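Local coordinates for carbon monoxide dehydrogenase (Thermococcus sp. AM4, PDB 6T7J), which catalyses the oxidation of carbon monoxide to carbon dioxide at a nickel-iron-sulfur cluster, present in this crystal without its nickel, at residues I277-M282 against M312-P317; V334-V339 against R390-N395; K358-E363 against K386-I391; V372-N377 against D382-E387. All coordinates share one frame; numbering follows the deposited sequence.

Interaction 1. Residues I277-M282 against M312-P317; sequences IAEIAM and MRLGVP
Ala278 turns its methyl toward the end of the neighbouring helix, where two branched side chains receive it. Its CB lies 4.1 Å from Leu314 CD1, and Val316 CG2 approaches the same CB at 4.1 Å. The two receiving methyls, Leu314 CD1 and Val316 CG2, are themselves 4.2 Å apart, so the small alanine beds against a pair of branches that also touch each other. The Glu279 side chain leaves the helix beside this spot. Its CG stands anti to the carbonyl carbon (chi1 -81°) and the chain runs out extended, crossing Leu314 at about a right angle. Glu279 OE1 thereby reaches the second leucine branch, Leu314 CD2, at 4.1 Å, a carboxylate oxygen beside a methyl with no hydrogen bond between the segments. The helices joined here, 271-281 and 304-314, follow the first two strands of a parallel sheet with the 3-2-1-4-5-6 order of a Rossmann-like fold. Near their starts lie His269, Cys304 and Cys305 of the broken cluster's pocket, whereas this contact is made at the C-terminal end of both. Gly315, in positive phi (83°), lets the chain turn out of helix 304-314 and brings Val316 back alongside Leu314, before Pro317 is tied to Gly302 by backbone hydrogen bonding. Farther along the first segment, Ile280 and Ala281 serve a different face: Ile280 packs on Asp382 and Ala385 of helix 381-395, and Ala281 on Val389 and on Val298 and Val300 of strand 297-303.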
loop_
_atom_site.group_PDB
_atom_site.type_symbol
_atom_site.label_atom_id
_atom_site.label_comp_id
_atom_site.label_asym_id
_atom_site.label_seq_id
_atom_site.Cartn_x
_atom_site.Cartn_y
_atom_site.Cartn_z
ATOM N N ILE A 277 13.088 23.627 -15.680
ATOM C CA ILE A 277 13.115 24.858 -14.891
ATOM C C ILE A 277 14.508 25.477 -14.921
ATOM O O ILE A 277 14.666 26.684 -15.143
ATOM C CB ILE A 277 12.653 24.587 -13.448
ATOM C CG1 ILE A 277 11.176 24.190 -13.416
ATOM C CG2 ILE A 277 12.887 25.813 -12.578
ATOM C CD1 ILE A 277 10.238 25.283 -13.865
ATOM N N ALA A 278 15.540 24.655 -14.707
ATOM C CA ALA A 278 16.906 25.167 -14.667
ATOM C C ALA A 278 17.324 25.725 -16.021
ATOM O O ALA A 278 17.889 26.823 -16.104
ATOM C CB ALA A 278 17.867 24.065 -14.217
ATOM N N GLU A 279 17.048 24.983 -17.100
ATOM C CA GLU A 279 17.433 25.452 -18.427
ATOM C C GLU A 279 16.707 26.741 -18.792
ATOM O O GLU A 279 17.310 27.663 -19.352
ATOM C CB GLU A 279 17.161 24.364 -19.465
ATOM C CG GLU A 279 18.244 23.300 -19.528
ATOM C CD GLU A 279 17.770 22.022 -20.190
ATOM O OE1 GLU A 279 18.200 20.933 -19.757
ATOM O OE2 GLU A 279 16.966 22.105 -21.143
ATOM N N ILE A 280 15.414 26.834 -18.468
ATOM C CA ILE A 280 14.655 28.038 -18.788
ATOM C C ILE A 280 15.163 29.225 -17.982
ATOM O O ILE A 280 15.359 30.319 -18.522
ATOM C CB ILE A 280 13.153 27.796 -18.555
ATOM C CG1 ILE A 280 12.571 26.931 -19.677
ATOM C CG2 ILE A 280 12.403 29.119 -18.445
ATOM C CD1 ILE A 280 12.541 27.612 -21.026
ATOM N N ALA A 281 15.405 29.029 -16.684
ATOM C CA ALA A 281 15.767 30.156 -15.833
ATOM C C ALA A 281 17.196 30.624 -16.078
ATOM O O ALA A 281 17.486 31.816 -15.919
ATOM C CB ALA A 281 15.565 29.788 -14.367
ATOM N N MET A 282 18.099 29.724 -16.460
ATOM C CA MET A 282 19.441 30.150 -16.832
ATOM C C MET A 282 19.550 30.516 -18.308
ATOM O O MET A 282 20.646 30.853 -18.772
ATOM C CB MET A 282 20.474 29.076 -16.459
ATOM C CG MET A 282 20.608 27.908 -17.419
ATOM S SD MET A 282 21.676 26.630 -16.710
ATOM C CE MET A 282 22.321 25.848 -18.187
ATOM N N MET A 312 24.149 16.668 -10.985
ATOM C CA MET A 312 24.913 15.667 -11.717
ATOM C C MET A 312 24.910 15.938 -13.214
ATOM O O MET A 312 25.902 15.652 -13.892
ATOM C CB MET A 312 24.359 14.267 -11.443
ATOM C CG MET A 312 24.414 13.834 -9.986
ATOM S SD MET A 312 25.897 12.904 -9.572
ATOM C CE MET A 312 25.708 11.473 -10.633
ATOM N N ARG A 313 23.817 16.482 -13.751
ATOM C CA ARG A 313 23.743 16.643 -15.199
ATOM C C ARG A 313 24.169 18.021 -15.690
ATOM O O ARG A 313 24.844 18.116 -16.720
ATOM C CB ARG A 313 22.328 16.340 -15.695
ATOM C CG ARG A 313 22.186 14.952 -16.291
ATOM C CD ARG A 313 20.854 14.335 -15.923
ATOM N NE ARG A 313 20.975 12.908 -15.644
ATOM C CZ ARG A 313 20.057 12.194 -15.003
ATOM N NH1 ARG A 313 18.945 12.775 -14.575
ATOM N NH2 ARG A 313 20.247 10.901 -14.792
ATOM N N LEU A 314 23.806 19.095 -14.988
ATOM C CA LEU A 314 24.039 20.445 -15.480
ATOM C C LEU A 314 25.038 21.241 -14.654
ATOM O O LEU A 314 25.487 22.298 -15.112
ATOM C CB LEU A 314 22.712 21.214 -15.543
ATOM C CG LEU A 314 21.533 20.409 -16.091
ATOM C CD1 LEU A 314 20.214 21.069 -15.738
ATOM C CD2 LEU A 314 21.667 20.234 -17.595
ATOM N N GLY A 315 25.405 20.770 -13.466
ATOM C CA GLY A 315 26.258 21.551 -12.594
ATOM C C GLY A 315 25.521 22.576 -11.768
ATOM O O GLY A 315 26.143 23.519 -11.270
ATOM N N VAL A 316 24.209 22.424 -11.616
ATOM C CA VAL A 316 23.429 23.362 -10.801
ATOM C C VAL A 316 23.899 23.272 -9.354
ATOM O O VAL A 316 24.029 22.156 -8.813
ATOM C CB VAL A 316 21.926 23.049 -10.912
ATOM C CG1 VAL A 316 21.120 23.954 -9.993
ATOM C CG2 VAL A 316 21.457 23.183 -12.354
ATOM N N PRO A 317 24.180 24.391 -8.686
ATOM C CA PRO A 317 24.608 24.318 -7.285
ATOM C C PRO A 317 23.500 23.760 -6.404
ATOM O O PRO A 317 22.320 24.061 -6.590
ATOM C CB PRO A 317 24.930 25.776 -6.935
ATOM C CG PRO A 317 24.136 26.585 -7.907
ATOM C CD PRO A 317 24.109 25.780 -9.174
#

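Interaction 2. Residues V334-V339 against R390-N395; sequences VEAIIV and RIAIEN
Asn395 and Glu335 are joined by the one hydrogen bond of this contact, from Asn395 ND2 to Glu335 O at 3.1 Å. The N-H points fairly straight at the oxygen (158°), meets a lone pair in the carbonyl plane, and keeps the acceptor almost within the plane of the side-chain amide. Next to it, Ala336 CB and Ala392 CB meet methyl to methyl at 3.7 Å, small enough groups to let the helix settle close on the start of strand 336-339. Glu335 lays its aliphatic part over the helix backbone, with Glu335 CB 3.5 Å from Ala392 O. Farther out, a bend at chi2 (68°) turns the Glu335 carboxylate aside to a salt bridge with Arg399 and hydrogen bonds with Asn263 N and His356 NE2. The Asn395 amide is fixed at both ends, as ND2 also bonds to His356 O while OD1 is bonded by Asn398 ND2. These links tie the last turn of helix 381-395 to the entry of a central strand in the Rossmann-like sheet. A leucine in place of Asn395 would probably leave Glu335 O and His356 O without their amide donor. With donor and acceptor bonds on opposite atoms, the amide has its flip state set, and the polar groups pay for their burial in hydrogen bonds, with the alanine methyls and the Glu335 methylenes supplying the apolar packing.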
loop_
_atom_site.group_PDB
_atom_site.type_symbol
_atom_site.label_atom_id
_atom_site.label_comp_id
_atom_site.label_asym_id
_atom_site.label_seq_id
_atom_site.Cartn_x
_atom_site.Cartn_y
_atom_site.Cartn_z
ATOM N N VAL A 334 14.674 33.480 -0.890
ATOM C CA VAL A 334 14.090 32.536 -1.837
ATOM C C VAL A 334 12.829 33.160 -2.421
ATOM O O VAL A 334 11.821 33.319 -1.728
ATOM C CB VAL A 334 13.790 31.184 -1.181
ATOM C CG1 VAL A 334 13.033 30.288 -2.147
ATOM C CG2 VAL A 334 15.081 30.516 -0.745
ATOM N N GLU A 335 12.884 33.518 -3.704
ATOM C CA GLU A 335 11.703 34.056 -4.368
ATOM C C GLU A 335 10.659 32.971 -4.595
ATOM O O GLU A 335 9.455 33.225 -4.473
ATOM C CB GLU A 335 12.096 34.702 -5.693
ATOM C CG GLU A 335 12.505 36.146 -5.561
ATOM C CD GLU A 335 13.811 36.326 -4.813
ATOM O OE1 GLU A 335 14.850 35.827 -5.300
ATOM O OE2 GLU A 335 13.798 36.967 -3.739
ATOM N N ALA A 336 11.100 31.760 -4.925
ATOM C CA ALA A 336 10.177 30.667 -5.181
ATOM C C ALA A 336 10.889 29.340 -4.969
ATOM O O ALA A 336 12.068 29.193 -5.316
ATOM C CB ALA A 336 9.605 30.742 -6.603
ATOM N N ILE A 337 10.163 28.384 -4.393
ATOM C CA ILE A 337 10.606 26.997 -4.310
ATOM C C ILE A 337 9.606 26.149 -5.089
ATOM O O ILE A 337 8.400 26.179 -4.808
ATOM C CB ILE A 337 10.755 26.515 -2.856
ATOM C CG1 ILE A 337 11.142 25.034 -2.818
ATOM C CG2 ILE A 337 9.489 26.778 -2.044
ATOM C CD1 ILE A 337 11.831 24.616 -1.534
ATOM N N ILE A 338 10.108 25.413 -6.076
ATOM C CA ILE A 338 9.297 24.645 -7.012
ATOM C C ILE A 338 9.429 23.178 -6.638
ATOM O O ILE A 338 10.530 22.617 -6.696
ATOM C CB ILE A 338 9.740 24.876 -8.466
ATOM C CG1 ILE A 338 10.122 26.340 -8.691
ATOM C CG2 ILE A 338 8.657 24.426 -9.439
ATOM C CD1 ILE A 338 9.008 27.312 -8.401
ATOM N N VAL A 339 8.313 22.551 -6.266
ATOM C CA VAL A 339 8.329 21.184 -5.764
ATOM C C VAL A 339 7.432 20.308 -6.628
ATOM O O VAL A 339 6.466 20.778 -7.237
ATOM C CB VAL A 339 7.899 21.121 -4.281
ATOM C CG1 VAL A 339 8.811 21.996 -3.434
ATOM C CG2 VAL A 339 6.450 21.551 -4.124
ATOM N N ARG A 390 9.025 33.259 -14.452
ATOM C CA ARG A 390 8.546 34.635 -14.487
ATOM C C ARG A 390 7.897 35.023 -13.169
ATOM O O ARG A 390 8.093 36.138 -12.680
ATOM C CB ARG A 390 7.561 34.824 -15.641
ATOM C CG ARG A 390 8.230 35.122 -16.966
ATOM C CD ARG A 390 7.267 35.688 -17.987
ATOM N NE ARG A 390 7.722 35.404 -19.344
ATOM C CZ ARG A 390 7.190 34.474 -20.128
ATOM N NH1 ARG A 390 7.669 34.280 -21.351
ATOM N NH2 ARG A 390 6.174 33.739 -19.693
ATOM N N ILE A 391 7.112 34.117 -12.584
ATOM C CA ILE A 391 6.491 34.414 -11.295
ATOM C C ILE A 391 7.558 34.650 -10.233
ATOM O O ILE A 391 7.461 35.585 -9.424
ATOM C CB ILE A 391 5.520 33.289 -10.898
ATOM C CG1 ILE A 391 4.334 33.266 -11.865
ATOM C CG2 ILE A 391 5.037 33.477 -9.469
ATOM C CD1 ILE A 391 3.418 32.093 -11.684
ATOM N N ALA A 392 8.610 33.828 -10.235
ATOM C CA ALA A 392 9.702 34.038 -9.281
ATOM C C ALA A 392 10.377 35.395 -9.493
ATOM O O ALA A 392 10.610 36.155 -8.536
ATOM C CB ALA A 392 10.720 32.904 -9.400
ATOM N N ILE A 393 10.696 35.717 -10.749
ATOM C CA ILE A 393 11.378 36.971 -11.058
ATOM C C ILE A 393 10.514 38.163 -10.669
ATOM O O ILE A 393 11.017 39.188 -10.193
ATOM C CB ILE A 393 11.761 37.007 -12.548
ATOM C CG1 ILE A 393 12.907 36.034 -12.822
ATOM C CG2 ILE A 393 12.128 38.416 -12.980
ATOM C CD1 ILE A 393 13.130 35.770 -14.281
ATOM N N GLU A 394 9.200 38.045 -10.857
ATOM C CA GLU A 394 8.299 39.134 -10.501
ATOM C C GLU A 394 8.122 39.243 -8.994
ATOM O O GLU A 394 7.795 40.323 -8.489
ATOM C CB GLU A 394 6.950 38.939 -11.189
ATOM C CG GLU A 394 7.007 39.102 -12.698
ATOM C CD GLU A 394 5.991 38.244 -13.420
ATOM O OE1 GLU A 394 6.015 38.224 -14.670
ATOM O OE2 GLU A 394 5.173 37.588 -12.742
ATOM N N ASN A 395 8.321 38.145 -8.262
ATOM C CA ASN A 395 8.307 38.225 -6.807
ATOM C C ASN A 395 9.600 38.791 -6.235
ATOM O O ASN A 395 9.611 39.211 -5.073
ATOM C CB ASN A 395 8.042 36.849 -6.195
ATOM C CG ASN A 395 7.651 36.931 -4.732
ATOM O OD1 ASN A 395 7.009 37.891 -4.302
ATOM N ND2 ASN A 395 8.040 35.926 -3.957
#

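Interaction 3. Residues K358-E363 against K386-I391; sequences KVITTE and KEIVRI
Ile360 and Ile388 face each other in the buried middle of this contact, where strand 358-361 lies against helix 381-395. Ile360 CG2 meets Ile388 CG1 at 4.4 Å. A turn of chi2 to 161° extends Ile388 past this point, and its tip, Ile388 CD1, comes 4.2 Å from Thr362 CG2, the two side chains crossing at about a right angle. Thr362 divides its branches neatly: the methyl is given to the helix, while OG1 bonds to Val339 O on the neighbouring strand. Ile338 from that strand also packs on Ile388, and Ile374 on Ile391, so the isoleucines form a continuous apolar layer between sheet and helix, as in other Rossmann-like domains. The more open side lies at the other end of the strand, yet it holds the closest approach. There the partly exposed Lys358 offers a long, unbranched chain, bent at chi2 (144°) and again at chi4. Its methylenes run across Ile391 near a right angle, putting Lys358 CD 3.9 Å and Lys358 CE 4.2 Å from Ile391 CG2. That methyl thus presses on the outer methylenes, just short of the ammonium, and Lys358 also packs against Asn395. No hydrogen bond joins the segments: adhesion rests on dispersion and on apolar surface withdrawn from water, with the Thr362 hydroxyl paired with Val339 O and the lysine's charge kept beyond the methylenes that do the touching.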
loop_
_atom_site.group_PDB
_atom_site.type_symbol
_atom_site.label_atom_id
_atom_site.label_comp_id
_atom_site.label_asym_id
_atom_site.label_seq_id
_atom_site.Cartn_x
_atom_site.Cartn_y
_atom_site.Cartn_z
ATOM N N LYS A 358 7.201 31.995 -2.528
ATOM C CA LYS A 358 6.087 31.255 -3.104
ATOM C C LYS A 358 6.452 29.778 -3.227
ATOM O O LYS A 358 7.474 29.428 -3.828
ATOM C CB LYS A 358 5.703 31.822 -4.471
ATOM C CG LYS A 358 5.120 33.224 -4.411
ATOM C CD LYS A 358 5.540 34.048 -5.615
ATOM C CE LYS A 358 4.715 35.321 -5.723
ATOM N NZ LYS A 358 3.274 35.033 -5.967
ATOM N N VAL A 359 5.609 28.925 -2.649
ATOM C CA VAL A 359 5.754 27.477 -2.748
ATOM C C VAL A 359 4.896 27.016 -3.928
ATOM O O VAL A 359 3.671 26.985 -3.835
ATOM C CB VAL A 359 5.323 26.783 -1.448
ATOM C CG1 VAL A 359 5.247 25.269 -1.638
ATOM C CG2 VAL A 359 6.273 27.141 -0.311
ATOM N N ILE A 360 5.544 26.668 -5.039
ATOM C CA ILE A 360 4.838 26.269 -6.254
ATOM C C ILE A 360 4.830 24.748 -6.323
ATOM O O ILE A 360 5.878 24.118 -6.505
ATOM C CB ILE A 360 5.477 26.878 -7.512
ATOM C CG1 ILE A 360 5.200 28.378 -7.594
ATOM C CG2 ILE A 360 4.941 26.205 -8.762
ATOM C CD1 ILE A 360 6.308 29.239 -7.048
ATOM N N THR A 361 3.647 24.153 -6.186
ATOM C CA THR A 361 3.453 22.742 -6.484
ATOM C C THR A 361 3.107 22.583 -7.960
ATOM O O THR A 361 2.439 23.433 -8.556
ATOM C CB THR A 361 2.348 22.135 -5.614
ATOM O OG1 THR A 361 1.185 22.973 -5.650
ATOM C CG2 THR A 361 2.816 21.993 -4.174
ATOM N N THR A 362 3.581 21.484 -8.556
ATOM C CA THR A 362 3.491 21.300 -10.000
ATOM C C THR A 362 2.977 19.937 -10.443
ATOM O O THR A 362 2.779 19.743 -11.647
ATOM C CB THR A 362 4.864 21.518 -10.659
ATOM O OG1 THR A 362 5.760 20.483 -10.239
ATOM C CG2 THR A 362 5.449 22.875 -10.280
ATOM N N GLU A 363 2.765 18.992 -9.530
ATOM C CA GLU A 363 2.379 17.642 -9.904
ATOM C C GLU A 363 1.042 17.278 -9.266
ATOM O O GLU A 363 0.790 17.645 -8.113
ATOM C CB GLU A 363 3.464 16.634 -9.475
ATOM C CG GLU A 363 3.014 15.182 -9.407
ATOM C CD GLU A 363 3.185 14.450 -10.724
ATOM O OE1 GLU A 363 4.086 14.826 -11.504
ATOM O OE2 GLU A 363 2.414 13.499 -10.979
ATOM N N LYS A 386 8.628 28.679 -18.266
ATOM C CA LYS A 386 8.739 30.124 -18.438
ATOM C C LYS A 386 7.817 30.858 -17.476
ATOM O O LYS A 386 8.227 31.818 -16.815
ATOM C CB LYS A 386 8.407 30.505 -19.881
ATOM C CG LYS A 386 9.552 30.373 -20.865
ATOM C CD LYS A 386 9.176 31.021 -22.191
ATOM C CE LYS A 386 10.272 30.870 -23.231
ATOM N NZ LYS A 386 10.048 31.793 -24.379
ATOM N N GLU A 387 6.560 30.418 -17.392
ATOM C CA GLU A 387 5.601 31.052 -16.491
ATOM C C GLU A 387 6.081 31.003 -15.043
ATOM O O GLU A 387 6.002 32.003 -14.315
ATOM C CB GLU A 387 4.243 30.368 -16.647
ATOM C CG GLU A 387 3.181 30.771 -15.649
ATOM C CD GLU A 387 1.981 29.840 -15.697
ATOM O OE1 GLU A 387 2.045 28.825 -16.426
ATOM O OE2 GLU A 387 0.974 30.120 -15.010
ATOM N N ILE A 388 6.608 29.853 -14.617
ATOM C CA ILE A 388 7.051 29.689 -13.235
ATOM C C ILE A 388 8.237 30.604 -12.934
ATOM O O ILE A 388 8.257 31.322 -11.919
ATOM C CB ILE A 388 7.390 28.211 -12.969
ATOM C CG1 ILE A 388 6.109 27.383 -12.841
ATOM C CG2 ILE A 388 8.262 28.070 -11.739
ATOM C CD1 ILE A 388 6.321 25.896 -13.035
ATOM N N VAL A 389 9.248 30.584 -13.809
ATOM C CA VAL A 389 10.416 31.438 -13.607
ATOM C C VAL A 389 10.009 32.905 -13.619
ATOM O O VAL A 389 10.559 33.724 -12.871
ATOM C CB VAL A 389 11.492 31.137 -14.668
ATOM C CG1 VAL A 389 12.693 32.043 -14.478
ATOM C CG2 VAL A 389 11.918 29.679 -14.595
ATOM N N ARG A 390 9.025 33.259 -14.452
ATOM C CA ARG A 390 8.546 34.635 -14.487
ATOM C C ARG A 390 7.897 35.023 -13.169
ATOM O O ARG A 390 8.093 36.138 -12.680
ATOM C CB ARG A 390 7.561 34.824 -15.641
ATOM C CG ARG A 390 8.230 35.122 -16.966
ATOM C CD ARG A 390 7.267 35.688 -17.987
ATOM N NE ARG A 390 7.722 35.404 -19.344
ATOM C CZ ARG A 390 7.190 34.474 -20.128
ATOM N NH1 ARG A 390 7.669 34.280 -21.351
ATOM N NH2 ARG A 390 6.174 33.739 -19.693
ATOM N N ILE A 391 7.112 34.117 -12.584
ATOM C CA ILE A 391 6.491 34.414 -11.295
ATOM C C ILE A 391 7.558 34.650 -10.233
ATOM O O ILE A 391 7.461 35.585 -9.424
ATOM C CB ILE A 391 5.520 33.289 -10.898
ATOM C CG1 ILE A 391 4.334 33.266 -11.865
ATOM C CG2 ILE A 391 5.037 33.477 -9.469
ATOM C CD1 ILE A 391 3.418 32.093 -11.684
#

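Interaction 4. Residues V372-N377 against D382-E387; sequences VHIEFN and DEIAKE
Glu375, whose backbone O rests 3.9 Å from Ile384 CG2 on the helix, carries the shortest polar bond here on its carboxylate: His373 NE2 donates to Glu375 OE1 at 2.5 Å, unusually short, so its exact length is uncertain. The oxygen lies in the imidazole plane and accepts through its anti lone pair, with the N-H somewhat bent (147°). Thr361 OG1 bonds the other ring nitrogen, so His373 is held at both and its ring cannot easily turn. Across the contact the meeting is mainly apolar and centred on Ile384. Ile384 CG1 stands anti to the carbonyl carbon (chi1 -49°), which leaves CG2 anti to the backbone N and facing the loop; Ile384 CG2 meets Ile374 CG2 at 3.7 Å, the two side chains sliding past each other in opposite directions. The same methyl approaches Phe376 CD1 at 4.0 Å, obliquely to the ring. From the other branch, Ile384 CG1 touches Asn377 OD1 at 3.9 Å. Glu387, one turn further on, stretches out to bring its OE1 3.8 Å from Ile374 CG2. This is where the chain leaves edge strand 372-373 and doubles back into helix 381-395, which packs along the sheet; Phe376 also leans on Leu273 and Tyr122. An alanine at Ile384 would lack the reaching methyl, which would probably open a gap between Ile374 and Phe376 and let the ring shift. The loop is therefore joined to its helix by van der Waals contact with no hydrogen bond, while the backbone bonds of Ile374 and Phe376, and the His373-Thr361 bond, run back to segment 358-363.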
loop_
_atom_site.group_PDB
_atom_site.type_symbol
_atom_site.label_atom_id
_atom_site.label_comp_id
_atom_site.label_asym_id
_atom_site.label_seq_id
_atom_site.Cartn_x
_atom_site.Cartn_y
_atom_site.Cartn_z
ATOM N N VAL A 372 0.727 27.441 -4.203
ATOM C CA VAL A 372 0.191 27.835 -5.502
ATOM C C VAL A 372 0.510 26.717 -6.487
ATOM O O VAL A 372 1.681 26.392 -6.718
ATOM C CB VAL A 372 0.754 29.188 -5.972
ATOM C CG1 VAL A 372 0.121 30.322 -5.181
ATOM C CG2 VAL A 372 2.260 29.237 -5.823
ATOM N N HIS A 373 -0.532 26.112 -7.052
ATOM C CA HIS A 373 -0.383 24.948 -7.920
ATOM C C HIS A 373 -0.362 25.401 -9.375
ATOM O O HIS A 373 -1.364 25.904 -9.894
ATOM C CB HIS A 373 -1.504 23.941 -7.679
ATOM C CG HIS A 373 -1.226 22.587 -8.254
ATOM N ND1 HIS A 373 -0.156 21.816 -7.857
ATOM C CD2 HIS A 373 -1.880 21.867 -9.197
ATOM C CE1 HIS A 373 -0.161 20.678 -8.530
ATOM N NE2 HIS A 373 -1.197 20.686 -9.350
ATOM N N ILE A 374 0.780 25.222 -10.024
ATOM C CA ILE A 374 0.920 25.428 -11.464
ATOM C C ILE A 374 1.306 24.069 -12.038
ATOM O O ILE A 374 2.481 23.689 -12.059
ATOM C CB ILE A 374 1.945 26.510 -11.807
ATOM C CG1 ILE A 374 1.467 27.863 -11.277
ATOM C CG2 ILE A 374 2.162 26.594 -13.310
ATOM C CD1 ILE A 374 2.579 28.771 -10.848
ATOM N N GLU A 375 0.305 23.321 -12.498
ATOM C CA GLU A 375 0.505 21.921 -12.847
ATOM C C GLU A 375 1.391 21.786 -14.077
ATOM O O GLU A 375 1.160 22.435 -15.103
ATOM C CB GLU A 375 -0.841 21.237 -13.088
ATOM C CG GLU A 375 -0.780 19.721 -13.042
ATOM C CD GLU A 375 -2.008 19.104 -12.400
ATOM O OE1 GLU A 375 -2.342 19.481 -11.257
ATOM O OE2 GLU A 375 -2.639 18.236 -13.038
ATOM N N PHE A 376 2.404 20.932 -13.969
ATOM C CA PHE A 376 3.359 20.707 -15.042
ATOM C C PHE A 376 2.920 19.529 -15.899
ATOM O O PHE A 376 2.435 18.516 -15.386
ATOM C CB PHE A 376 4.751 20.448 -14.462
ATOM C CG PHE A 376 5.855 20.478 -15.481
ATOM C CD1 PHE A 376 6.410 21.680 -15.887
ATOM C CD2 PHE A 376 6.346 19.301 -16.022
ATOM C CE1 PHE A 376 7.432 21.710 -16.817
ATOM C CE2 PHE A 376 7.367 19.323 -16.955
ATOM C CZ PHE A 376 7.912 20.530 -17.349
ATOM N N ASN A 377 3.086 19.674 -17.212
ATOM C CA ASN A 377 2.836 18.596 -18.156
ATOM C C ASN A 377 3.894 18.652 -19.247
ATOM O O ASN A 377 4.434 19.719 -19.552
ATOM C CB ASN A 377 1.427 18.676 -18.759
ATOM C CG ASN A 377 1.268 19.834 -19.721
ATOM O OD1 ASN A 377 1.808 20.916 -19.502
ATOM N ND2 ASN A 377 0.520 19.611 -20.797
ATOM N N ASP A 382 7.998 23.831 -21.743
ATOM C CA ASP A 382 8.754 25.078 -21.779
ATOM C C ASP A 382 7.882 26.272 -21.406
ATOM O O ASP A 382 8.349 27.199 -20.736
ATOM C CB ASP A 382 9.380 25.271 -23.160
ATOM C CG ASP A 382 10.732 24.593 -23.288
ATOM O OD1 ASP A 382 10.849 23.411 -22.898
ATOM O OD2 ASP A 382 11.680 25.241 -23.778
ATOM N N GLU A 383 6.610 26.261 -21.815
ATOM C CA GLU A 383 5.717 27.368 -21.478
ATOM C C GLU A 383 5.453 27.433 -19.977
ATOM O O GLU A 383 5.491 28.517 -19.379
ATOM C CB GLU A 383 4.406 27.234 -22.253
ATOM C CG GLU A 383 4.516 27.601 -23.726
ATOM C CD GLU A 383 4.731 26.392 -24.621
ATOM O OE1 GLU A 383 4.174 26.372 -25.739
ATOM O OE2 GLU A 383 5.458 25.463 -24.208
ATOM N N ILE A 384 5.194 26.282 -19.350
ATOM C CA ILE A 384 4.970 26.251 -17.907
ATOM C C ILE A 384 6.230 26.674 -17.162
ATOM O O ILE A 384 6.166 27.412 -16.169
ATOM C CB ILE A 384 4.495 24.852 -17.468
ATOM C CG1 ILE A 384 3.352 24.364 -18.360
ATOM C CG2 ILE A 384 4.063 24.866 -16.010
ATOM C CD1 ILE A 384 2.015 24.983 -18.042
ATOM N N ALA A 385 7.396 26.216 -17.626
ATOM C CA ALA A 385 8.646 26.601 -16.978
ATOM C C ALA A 385 8.888 28.103 -17.087
ATOM O O ALA A 385 9.311 28.744 -16.114
ATOM C CB ALA A 385 9.810 25.819 -17.585
ATOM N N LYS A 386 8.628 28.679 -18.266
ATOM C CA LYS A 386 8.739 30.124 -18.438
ATOM C C LYS A 386 7.817 30.858 -17.476
ATOM O O LYS A 386 8.227 31.818 -16.815
ATOM C CB LYS A 386 8.407 30.505 -19.881
ATOM C CG LYS A 386 9.552 30.373 -20.865
ATOM C CD LYS A 386 9.176 31.021 -22.191
ATOM C CE LYS A 386 10.272 30.870 -23.231
ATOM N NZ LYS A 386 10.048 31.793 -24.379
ATOM N N GLU A 387 6.560 30.418 -17.392
ATOM C CA GLU A 387 5.601 31.052 -16.491
ATOM C C GLU A 387 6.081 31.003 -15.043
ATOM O O GLU A 387 6.002 32.003 -14.315
ATOM C CB GLU A 387 4.243 30.368 -16.647
ATOM C CG GLU A 387 3.181 30.771 -15.649
ATOM C CD GLU A 387 1.981 29.840 -15.697
ATOM O OE1 GLU A 387 2.045 28.825 -16.426
ATOM O OE2 GLU A 387 0.974 30.120 -15.010
#

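How the interactions relate
Three of the four contacts use helix 381-395, which packs on one face of the parallel sheet: interaction 4 takes its first turns, interaction 3 its middle and interaction 2 its end. Strands 336-339, 358-361 and 372-373 are neighbours in that sheet, and the centres of interactions 2 and 3, and of 3 and 4, lie about 6 Å apart. Interaction 1 closes earlier in the chain, with its centre 15 to 16 Å from the others. Its helix 271-281 nevertheless touches helix 381-395 directly, Ala281 CB meeting Val389 CG1 at 3.7 Å. Helices 271-281 and 381-395 thus pack side by side on the Rossmann-like domain that contributes His269, Cys304, Cys305 and Cys343 to the cluster pocket.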